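Long-range contacts in adenosine deaminase 1 (Arthrobacter aurescens, PDB 3RYS), which binds zinc and adenine and probably catalyses the hydrolytic deamination of adenine to hypoxanthine, a step of purine salvage and nitrogen catabolism: residues Ala35-Ile40 with Glu76-Asp81; Val154-Leu159 with Tyr186-Glu191; Pro13-Leu18 with Thr309-Ser314. All blocks are in the same frame, centred on the assembly; numbering follows the deposited sequence.

Interaction 1: Ala35-Ile40 with Glu76-Asp81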
loop_
_atom_site.group_PDB
_atom_site.type_symbol
_atom_site.label_atom_id
_atom_site.label_comp_id
_atom_site.label_asym_id
_atom_site.label_seq_id
_atom_site.Cartn_x
_atom_site.Cartn_y
_atom_site.Cartn_z
ATOM N N ALA A 35 4.263 10.953 -20.488
ATOM C CA ALA A 35 3.554 12.031 -21.158
ATOM C C ALA A 35 4.138 12.213 -22.552
ATOM O O ALA A 35 3.407 12.309 -23.538
ATOM C CB ALA A 35 3.664 13.325 -20.359
ATOM N N GLU A 36 5.463 12.242 -22.630
ATOM C CA GLU A 36 6.141 12.458 -23.898
ATOM C C GLU A 36 5.869 11.329 -24.883
ATOM O O GLU A 36 5.538 11.570 -26.045
ATOM C CB GLU A 36 7.640 12.614 -23.676
ATOM C CG GLU A 36 8.395 13.058 -24.912
ATOM C CD GLU A 36 9.715 13.717 -24.569
ATOM O OE1 GLU A 36 9.913 14.070 -23.386
ATOM O OE2 GLU A 36 10.550 13.882 -25.483
ATOM N N ARG A 37 6.002 10.096 -24.404
ATOM C CA ARG A 37 5.783 8.914 -25.228
ATOM C C ARG A 37 4.348 8.839 -25.750
ATOM O O ARG A 37 4.094 8.278 -26.817
ATOM C CB ARG A 37 6.121 7.650 -24.434
ATOM C CG ARG A 37 6.359 6.421 -25.294
ATOM C CD ARG A 37 7.154 5.365 -24.539
ATOM N NE ARG A 37 6.363 4.718 -23.494
ATOM C CZ ARG A 37 6.843 3.825 -22.635
ATOM N NH1 ARG A 37 8.122 3.469 -22.688
ATOM N NH2 ARG A 37 6.043 3.291 -21.721
ATOM N N ASN A 38 3.412 9.400 -24.995
ATOM C CA ASN A 38 2.007 9.362 -25.384
ATOM C C ASN A 38 1.570 10.659 -26.041
ATOM O O ASN A 38 0.394 10.837 -26.368
ATOM C CB ASN A 38 1.118 9.063 -24.177
ATOM C CG ASN A 38 1.203 7.620 -23.736
ATOM O OD1 ASN A 38 1.054 7.309 -22.555
ATOM N ND2 ASN A 38 1.454 6.730 -24.684
ATOM N N GLY A 39 2.526 11.563 -26.237
ATOM C CA GLY A 39 2.232 12.869 -26.796
ATOM C C GLY A 39 1.152 13.578 -26.002
ATOM O O GLY A 39 0.222 14.147 -26.565
ATOM N N ILE A 40 1.273 13.530 -24.681
ATOM C CA ILE A 40 0.309 14.176 -23.806
ATOM C C ILE A 40 0.849 15.506 -23.301
ATOM O O ILE A 40 1.997 15.597 -22.875
ATOM C CB ILE A 40 -0.043 13.281 -22.599
ATOM C CG1 ILE A 40 -0.850 12.065 -23.056
ATOM C CG2 ILE A 40 -0.806 14.072 -21.543
ATOM C CD1 ILE A 40 -1.072 11.045 -21.964
ATOM N N GLU A 76 -0.389 -0.643 -22.247
ATOM C CA GLU A 76 0.088 -1.760 -21.459
ATOM C C GLU A 76 1.536 -1.512 -21.052
ATOM O O GLU A 76 1.924 -1.765 -19.914
ATOM C CB GLU A 76 -0.038 -3.045 -22.277
ATOM C CG GLU A 76 -0.325 -4.288 -21.462
ATOM C CD GLU A 76 -1.030 -5.365 -22.270
ATOM O OE1 GLU A 76 -2.137 -5.095 -22.788
ATOM O OE2 GLU A 76 -0.482 -6.487 -22.376
ATOM N N GLN A 77 2.329 -0.997 -21.987
ATOM C CA GLN A 77 3.736 -0.709 -21.736
ATOM C C GLN A 77 3.881 0.290 -20.591
ATOM O O GLN A 77 4.772 0.163 -19.750
ATOM C CB GLN A 77 4.407 -0.179 -23.010
ATOM C CG GLN A 77 5.930 -0.066 -22.935
ATOM C CD GLN A 77 6.602 -1.376 -22.545
ATOM O OE1 GLN A 77 6.079 -2.462 -22.808
ATOM N NE2 GLN A 77 7.770 -1.278 -21.912
ATOM N N ASP A 78 2.995 1.281 -20.562
ATOM C CA ASP A 78 2.997 2.287 -19.504
ATOM C C ASP A 78 2.863 1.665 -18.113
ATOM O O ASP A 78 3.597 2.023 -17.189
ATOM C CB ASP A 78 1.880 3.304 -19.740
ATOM C CG ASP A 78 2.098 4.123 -20.998
ATOM O OD1 ASP A 78 3.268 4.283 -21.404
ATOM O OD2 ASP A 78 1.102 4.607 -21.578
ATOM N N PHE A 79 1.928 0.730 -17.970
ATOM C CA PHE A 79 1.707 0.069 -16.691
ATOM C C PHE A 79 2.881 -0.826 -16.306
ATOM O O PHE A 79 3.316 -0.834 -15.155
ATOM C CB PHE A 79 0.392 -0.716 -16.709
ATOM C CG PHE A 79 -0.829 0.160 -16.703
ATOM C CD1 PHE A 79 -1.331 0.669 -15.509
ATOM C CD2 PHE A 79 -1.469 0.490 -17.885
ATOM C CE1 PHE A 79 -2.453 1.487 -15.498
ATOM C CE2 PHE A 79 -2.591 1.308 -17.882
ATOM C CZ PHE A 79 -3.085 1.805 -16.685
ATOM N N THR A 80 3.395 -1.570 -17.282
ATOM C CA THR A 80 4.559 -2.421 -17.074
ATOM C C THR A 80 5.758 -1.611 -16.593
ATOM O O THR A 80 6.369 -1.934 -15.576
ATOM C CB THR A 80 4.950 -3.149 -18.370
ATOM O OG1 THR A 80 3.953 -4.128 -18.688
ATOM C CG2 THR A 80 6.297 -3.830 -18.214
ATOM N N ASP A 81 6.090 -0.562 -17.339
ATOM C CA ASP A 81 7.177 0.337 -16.975
ATOM C C ASP A 81 7.048 0.839 -15.539
ATOM O O ASP A 81 8.019 0.833 -14.786
ATOM C CB ASP A 81 7.234 1.524 -17.938
ATOM C CG ASP A 81 7.835 1.156 -19.281
ATOM O OD1 ASP A 81 8.392 0.046 -19.400
ATOM O OD2 ASP A 81 7.758 1.982 -20.215
#
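Asp81 OD2 is gripped by two nitrogens of Arg37, which reaches it tip to tip: Arg37 NH2 at 2.6 Å from Asp81 OD2 and NH1 at 2.9 Å from the same oxygen. This is an end-on pairing in which one carboxylate oxygen takes one N-H from each nitrogen. The oxygen lies at the guanidinium edge, near its plane, although the planes of the two groups are 47° apart. Arg37 NH2 also bridges to Asp78 OD1 at 3.0 Å, a nearly straight bond (172°), and here the two flat groups are almost coplanar as the side chains pass alongside, running opposite ways. One arginine thus spans two acids a helical turn apart. Its CG, anti to the backbone N, starts the chain out toward helix 76-92. The CG of Gln77 lies 3.6 Å from Arg37 NH2. The other oxygen of Asp78, OD2, accepts from the backbone N of Thr75 and of Gln74, so this acid holds the residues just before its own helix as well as the arginine. Arg37 closes helix 28-37, just before the Schellman turn at Gly39. The result is a surface salt-bridge network that ties the C-terminal end of helix 28-37 to the first turns of helix 76-92.

Interaction 2: Val154-Leu159 with Tyr186-Glu191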
loop_
_atom_site.group_PDB
_atom_site.type_symbol
_atom_site.label_atom_id
_atom_site.label_comp_id
_atom_site.label_asym_id
_atom_site.label_seq_id
_atom_site.Cartn_x
_atom_site.Cartn_y
_atom_site.Cartn_z
ATOM N N VAL A 154 -17.208 -4.118 -12.050
ATOM C CA VAL A 154 -15.789 -4.234 -12.371
ATOM C C VAL A 154 -15.222 -5.553 -11.838
ATOM O O VAL A 154 -14.491 -6.260 -12.541
ATOM C CB VAL A 154 -14.975 -3.051 -11.805
ATOM C CG1 VAL A 154 -13.482 -3.271 -12.034
ATOM C CG2 VAL A 154 -15.430 -1.743 -12.437
ATOM N N LEU A 155 -15.568 -5.880 -10.596
ATOM C CA LEU A 155 -15.168 -7.154 -10.006
ATOM C C LEU A 155 -15.583 -8.322 -10.900
ATOM O O LEU A 155 -14.781 -9.211 -11.178
ATOM C CB LEU A 155 -15.778 -7.317 -8.614
ATOM C CG LEU A 155 -15.490 -8.656 -7.932
ATOM C CD1 LEU A 155 -13.997 -8.920 -7.904
ATOM C CD2 LEU A 155 -16.075 -8.692 -6.527
ATOM N N ASP A 156 -16.840 -8.307 -11.340
ATOM C CA ASP A 156 -17.362 -9.320 -12.253
ATOM C C ASP A 156 -16.488 -9.490 -13.492
ATOM O O ASP A 156 -16.205 -10.615 -13.909
ATOM C CB ASP A 156 -18.781 -8.963 -12.695
ATOM C CG ASP A 156 -19.824 -9.347 -11.674
ATOM O OD1 ASP A 156 -19.564 -10.259 -10.856
ATOM O OD2 ASP A 156 -20.912 -8.735 -11.696
ATOM N N GLN A 157 -16.076 -8.374 -14.086
ATOM C CA GLN A 157 -15.252 -8.426 -15.285
ATOM C C GLN A 157 -13.853 -8.953 -14.999
ATOM O O GLN A 157 -13.294 -9.690 -15.809
ATOM C CB GLN A 157 -15.190 -7.067 -15.976
ATOM C CG GLN A 157 -16.033 -7.003 -17.233
ATOM C CD GLN A 157 -15.361 -7.682 -18.415
ATOM O OE1 GLN A 157 -14.273 -7.287 -18.835
ATOM N NE2 GLN A 157 -16.011 -8.700 -18.963
ATOM N N LEU A 158 -13.292 -8.579 -13.853
ATOM C CA LEU A 158 -12.012 -9.134 -13.428
ATOM C C LEU A 158 -12.094 -10.649 -13.306
ATOM O O LEU A 158 -11.234 -11.371 -13.808
ATOM C CB LEU A 158 -11.567 -8.521 -12.103
ATOM C CG LEU A 158 -11.089 -7.077 -12.232
ATOM C CD1 LEU A 158 -10.763 -6.489 -10.871
ATOM C CD2 LEU A 158 -9.887 -7.008 -13.161
ATOM N N LEU A 159 -13.140 -11.127 -12.643
ATOM C CA LEU A 159 -13.362 -12.559 -12.504
ATOM C C LEU A 159 -13.493 -13.239 -13.864
ATOM O O LEU A 159 -12.761 -14.179 -14.173
ATOM C CB LEU A 159 -14.613 -12.826 -11.668
ATOM C CG LEU A 159 -14.511 -12.484 -10.181
ATOM C CD1 LEU A 159 -15.737 -12.995 -9.440
ATOM C CD2 LEU A 159 -13.232 -13.057 -9.575
ATOM N N TYR A 186 -17.698 -7.291 -0.921
ATOM C CA TYR A 186 -16.823 -8.211 -0.191
ATOM C C TYR A 186 -17.400 -9.618 -0.033
ATOM O O TYR A 186 -16.651 -10.599 0.010
ATOM C CB TYR A 186 -16.394 -7.625 1.161
ATOM C CG TYR A 186 -15.231 -6.678 1.020
ATOM C CD1 TYR A 186 -13.962 -7.031 1.466
ATOM C CD2 TYR A 186 -15.392 -5.445 0.400
ATOM C CE1 TYR A 186 -12.887 -6.168 1.319
ATOM C CE2 TYR A 186 -14.330 -4.577 0.248
ATOM C CZ TYR A 186 -13.081 -4.942 0.709
ATOM O OH TYR A 186 -12.025 -4.077 0.555
ATOM N N GLN A 187 -18.724 -9.718 0.053
ATOM C CA GLN A 187 -19.368 -11.025 0.024
ATOM C C GLN A 187 -19.095 -11.687 -1.322
ATOM O O GLN A 187 -18.834 -12.886 -1.395
ATOM C CB GLN A 187 -20.870 -10.909 0.285
ATOM C CG GLN A 187 -21.238 -10.920 1.762
ATOM C CD GLN A 187 -22.717 -10.645 2.007
ATOM O OE1 GLN A 187 -23.299 -9.722 1.428
ATOM N NE2 GLN A 187 -23.328 -11.440 2.879
ATOM N N ARG A 188 -19.137 -10.892 -2.387
ATOM C CA ARG A 188 -18.796 -11.378 -3.722
ATOM C C ARG A 188 -17.370 -11.916 -3.772
ATOM O O ARG A 188 -17.134 -13.038 -4.216
ATOM C CB ARG A 188 -18.969 -10.265 -4.759
ATOM C CG ARG A 188 -20.192 -10.414 -5.653
ATOM C CD ARG A 188 -19.843 -11.184 -6.921
ATOM N NE ARG A 188 -19.120 -12.413 -6.615
ATOM C CZ ARG A 188 -18.790 -13.338 -7.512
ATOM N NH1 ARG A 188 -18.131 -14.426 -7.127
ATOM N NH2 ARG A 188 -19.117 -13.180 -8.790
ATOM N N ALA A 189 -16.427 -11.103 -3.309
ATOM C CA ALA A 189 -15.015 -11.457 -3.313
ATOM C C ALA A 189 -14.723 -12.728 -2.519
ATOM O O ALA A 189 -13.996 -13.601 -2.986
ATOM C CB ALA A 189 -14.186 -10.301 -2.776
ATOM N N ALA A 190 -15.274 -12.823 -1.314
ATOM C CA ALA A 190 -15.006 -13.967 -0.446
ATOM C C ALA A 190 -15.456 -15.279 -1.081
ATOM O O ALA A 190 -14.716 -16.264 -1.078
ATOM C CB ALA A 190 -15.666 -13.774 0.917
ATOM N N GLU A 191 -16.671 -15.293 -1.623
ATOM C CA GLU A 191 -17.183 -16.489 -2.286
ATOM C C GLU A 191 -16.431 -16.778 -3.587
ATOM O O GLU A 191 -16.558 -17.862 -4.151
ATOM C CB GLU A 191 -18.694 -16.395 -2.525
ATOM C CG GLU A 191 -19.115 -15.330 -3.522
ATOM C CD GLU A 191 -20.619 -15.082 -3.521
ATOM O OE1 GLU A 191 -21.271 -15.323 -2.476
ATOM O OE2 GLU A 191 -21.148 -14.637 -4.566
#
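In the outer helical layer of the TIM-barrel fold, Leu155, Asp156 and Leu159 of helix 148-160 meet Arg188 and Ala189 of helix 183-191. The two segments run nearly parallel, 15° apart, with axes 11.1 Å from each other, as expected for successive helices joined through a barrel strand, here 167-171. On the inner side Leu155 points CD2 at the aliphatic base of the arginine, 3.7 Å from Arg188 CB. The same methyl lies 4.5 Å from Ala189 CB. Ile168 touches both Leu155 and Ala189, so the apolar packing continues onto strand 167-171. Farther out, the Arg188 chain turns at CD (chi2 -91°) and again at NE. Its guanidinium and Leu159 meet tip to tip, with Leu159 CD1 over one face, 3.4 Å from Arg188 NH2. Asp156 crosses the arginine at about a right angle and sets OD1 at the guanidinium edge, 3.6 Å from Arg188 NH2, in a long salt bridge. Glu191 of Arg188's own helix adds a second long pairing, with its oxygen well out of the guanidinium plane. With no hydrogen bond between the segments, Arg188 probably contributes chiefly by packing, while two acids on different helices add loose electrostatic attraction at its outer end.

Interaction 3: Pro13-Leu18 with Thr309-Ser314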
loop_
_atom_site.group_PDB
_atom_site.type_symbol
_atom_site.label_atom_id
_atom_site.label_comp_id
_atom_site.label_asym_id
_atom_site.label_seq_id
_atom_site.Cartn_x
_atom_site.Cartn_y
_atom_site.Cartn_z
ATOM N N PRO A 13 16.004 -3.567 6.891
ATOM C CA PRO A 13 15.823 -5.010 7.094
ATOM C C PRO A 13 15.138 -5.637 5.893
ATOM O O PRO A 13 14.531 -4.914 5.102
ATOM C CB PRO A 13 14.870 -5.083 8.297
ATOM C CG PRO A 13 14.641 -3.653 8.751
ATOM C CD PRO A 13 14.969 -2.785 7.580
ATOM N N PRO A 14 15.226 -6.967 5.757
ATOM C CA PRO A 14 14.449 -7.670 4.735
ATOM C C PRO A 14 12.987 -7.633 5.151
ATOM O O PRO A 14 12.670 -8.134 6.226
ATOM C CB PRO A 14 14.969 -9.109 4.821
ATOM C CG PRO A 14 16.189 -9.058 5.674
ATOM C CD PRO A 14 16.015 -7.893 6.580
ATOM N N VAL A 15 12.117 -7.044 4.337
ATOM C CA VAL A 15 10.716 -6.903 4.720
ATOM C C VAL A 15 9.776 -7.355 3.621
ATOM O O VAL A 15 10.203 -7.663 2.505
ATOM C CB VAL A 15 10.346 -5.434 5.038
ATOM C CG1 VAL A 15 11.266 -4.857 6.108
ATOM C CG2 VAL A 15 10.387 -4.593 3.766
ATOM N N ALA A 16 8.491 -7.385 3.953
ATOM C CA ALA A 16 7.446 -7.476 2.945
ATOM C C ALA A 16 6.628 -6.188 2.970
ATOM O O ALA A 16 6.216 -5.736 4.033
ATOM C CB ALA A 16 6.564 -8.675 3.202
ATOM N N GLU A 17 6.408 -5.580 1.809
ATOM C CA GLU A 17 5.516 -4.427 1.742
ATOM C C GLU A 17 4.092 -4.874 1.389
ATOM O O GLU A 17 3.845 -5.412 0.309
ATOM C CB GLU A 17 6.034 -3.370 0.759
ATOM C CG GLU A 17 5.343 -2.016 0.899
ATOM C CD GLU A 17 6.131 -0.868 0.275
ATOM O OE1 GLU A 17 6.930 -1.117 -0.650
ATOM O OE2 GLU A 17 5.949 0.287 0.717
ATOM N N LEU A 18 3.170 -4.658 2.323
ATOM C CA LEU A 18 1.800 -5.132 2.184
ATOM C C LEU A 18 0.832 -4.007 1.830
ATOM O O LEU A 18 -0.299 -4.254 1.405
ATOM C CB LEU A 18 1.344 -5.805 3.479
ATOM C CG LEU A 18 2.210 -6.943 4.016
ATOM C CD1 LEU A 18 1.600 -7.515 5.289
ATOM C CD2 LEU A 18 2.387 -8.025 2.964
ATOM N N THR A 309 11.370 -6.774 14.496
ATOM C CA THR A 309 10.019 -7.158 14.864
ATOM C C THR A 309 9.030 -6.667 13.806
ATOM O O THR A 309 8.164 -7.423 13.359
ATOM C CB THR A 309 9.635 -6.618 16.259
ATOM O OG1 THR A 309 10.493 -7.198 17.248
ATOM C CG2 THR A 309 8.188 -6.961 16.591
ATOM N N LEU A 310 9.176 -5.406 13.403
ATOM C CA LEU A 310 8.335 -4.814 12.363
ATOM C C LEU A 310 8.440 -5.591 11.055
ATOM O O LEU A 310 7.433 -5.865 10.398
ATOM C CB LEU A 310 8.730 -3.356 12.126
ATOM C CG LEU A 310 8.449 -2.400 13.283
ATOM C CD1 LEU A 310 9.031 -1.028 12.998
ATOM C CD2 LEU A 310 6.954 -2.312 13.552
ATOM N N ALA A 311 9.670 -5.935 10.687
ATOM C CA ALA A 311 9.943 -6.722 9.492
ATOM C C ALA A 311 9.235 -8.074 9.537
ATOM O O ALA A 311 8.550 -8.458 8.585
ATOM C CB ALA A 311 11.443 -6.922 9.327
ATOM N N ALA A 312 9.409 -8.795 10.642
ATOM C CA ALA A 312 8.842 -10.134 10.768
ATOM C C ALA A 312 7.315 -10.099 10.795
ATOM O O ALA A 312 6.660 -11.007 10.286
ATOM C CB ALA A 312 9.399 -10.847 11.997
ATOM N N ASN A 313 6.751 -9.052 11.390
ATOM C CA ASN A 313 5.313 -8.845 11.323
ATOM C C ASN A 313 4.858 -8.819 9.868
ATOM O O ASN A 313 3.961 -9.560 9.472
ATOM C CB ASN A 313 4.916 -7.533 12.003
ATOM C CG ASN A 313 4.934 -7.627 13.515
ATOM O OD1 ASN A 313 4.686 -6.640 14.211
ATOM N ND2 ASN A 313 5.223 -8.815 14.033
ATOM N N SER A 314 5.494 -7.964 9.074
ATOM C CA SER A 314 5.117 -7.797 7.678
ATOM C C SER A 314 5.156 -9.125 6.921
ATOM O O SER A 314 4.395 -9.330 5.971
ATOM C CB SER A 314 6.029 -6.781 6.993
ATOM O OG SER A 314 7.204 -7.409 6.511
#
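Ser314 sets its CB against Ala16, 3.1 Å from Ala16 O, and that carbonyl oxygen lies equally near the hydroxyl. From CB the first torsion (chi1 86°) places OG between the backbone N and the carbonyl carbon of its own residue, where it works in two directions. As acceptor it takes the backbone N-H of Ala16, with Ala16 N 2.9 Å from Ser314 OG and the bond fairly straight (161°). As donor it returns to its own helix, 2.7 Å from Ser314 OG to Ala311 O, three residues back. The hydroxyl thus relays a hydrogen bond from the strand into the helix.

One turn earlier, Ala311 brings its methyl against the residues leading into the strand and its first residue. Ala311 CB meets Val15 CG1 at 3.8 Å and Pro13 CB at 4.0 Å, with the carbonyl oxygen of Pro14 also beside it. At the other end Leu18 CD1 lies 3.4 Å from Ser314 O, and Ala16 CB packs against that oxygen too. Beside the strand in the parallel sheet, Val15 pairs through its backbone with Gly94 and Arg96, and Glu17 with His97 and Glu99. Helix 289-300 touches Pro13 and Val15, and helix 322-339 touches Pro13 and Pro14.

The contact therefore sets helix 304-317, late in the chain, against the first strand of the barrel, their short segments crossing at 54°. Directly after Leu18 comes His19, a ligand of the zinc ion. Small residues on the helix permit the close backbone approach, and the buried serine hydroxyl satisfies the N-H of Ala16 while donating its own hydrogen bond to Ala311 O.

How the interactions relate
Interaction 3 is the buried one, joining the first barrel strand to a helix near the end of the chain. Interaction 1 lies at the surface between two early helices, and interaction 2 is partly buried between neighbouring helices of the outer layer. Chemistry follows place: a serine hydroxyl and methyl packing in interaction 3, compact charge pairing in interaction 1, and in interaction 2 an apolar base topped by longer-range charges. Arginines serve both outer contacts, by nitrogen tips in interaction 1 and by chain and face in interaction 2. No two contacts touch or share an element; their centres lie 29 to 32 Å apart. Only interaction 3 directly adjoins, in sequence, a zinc ligand.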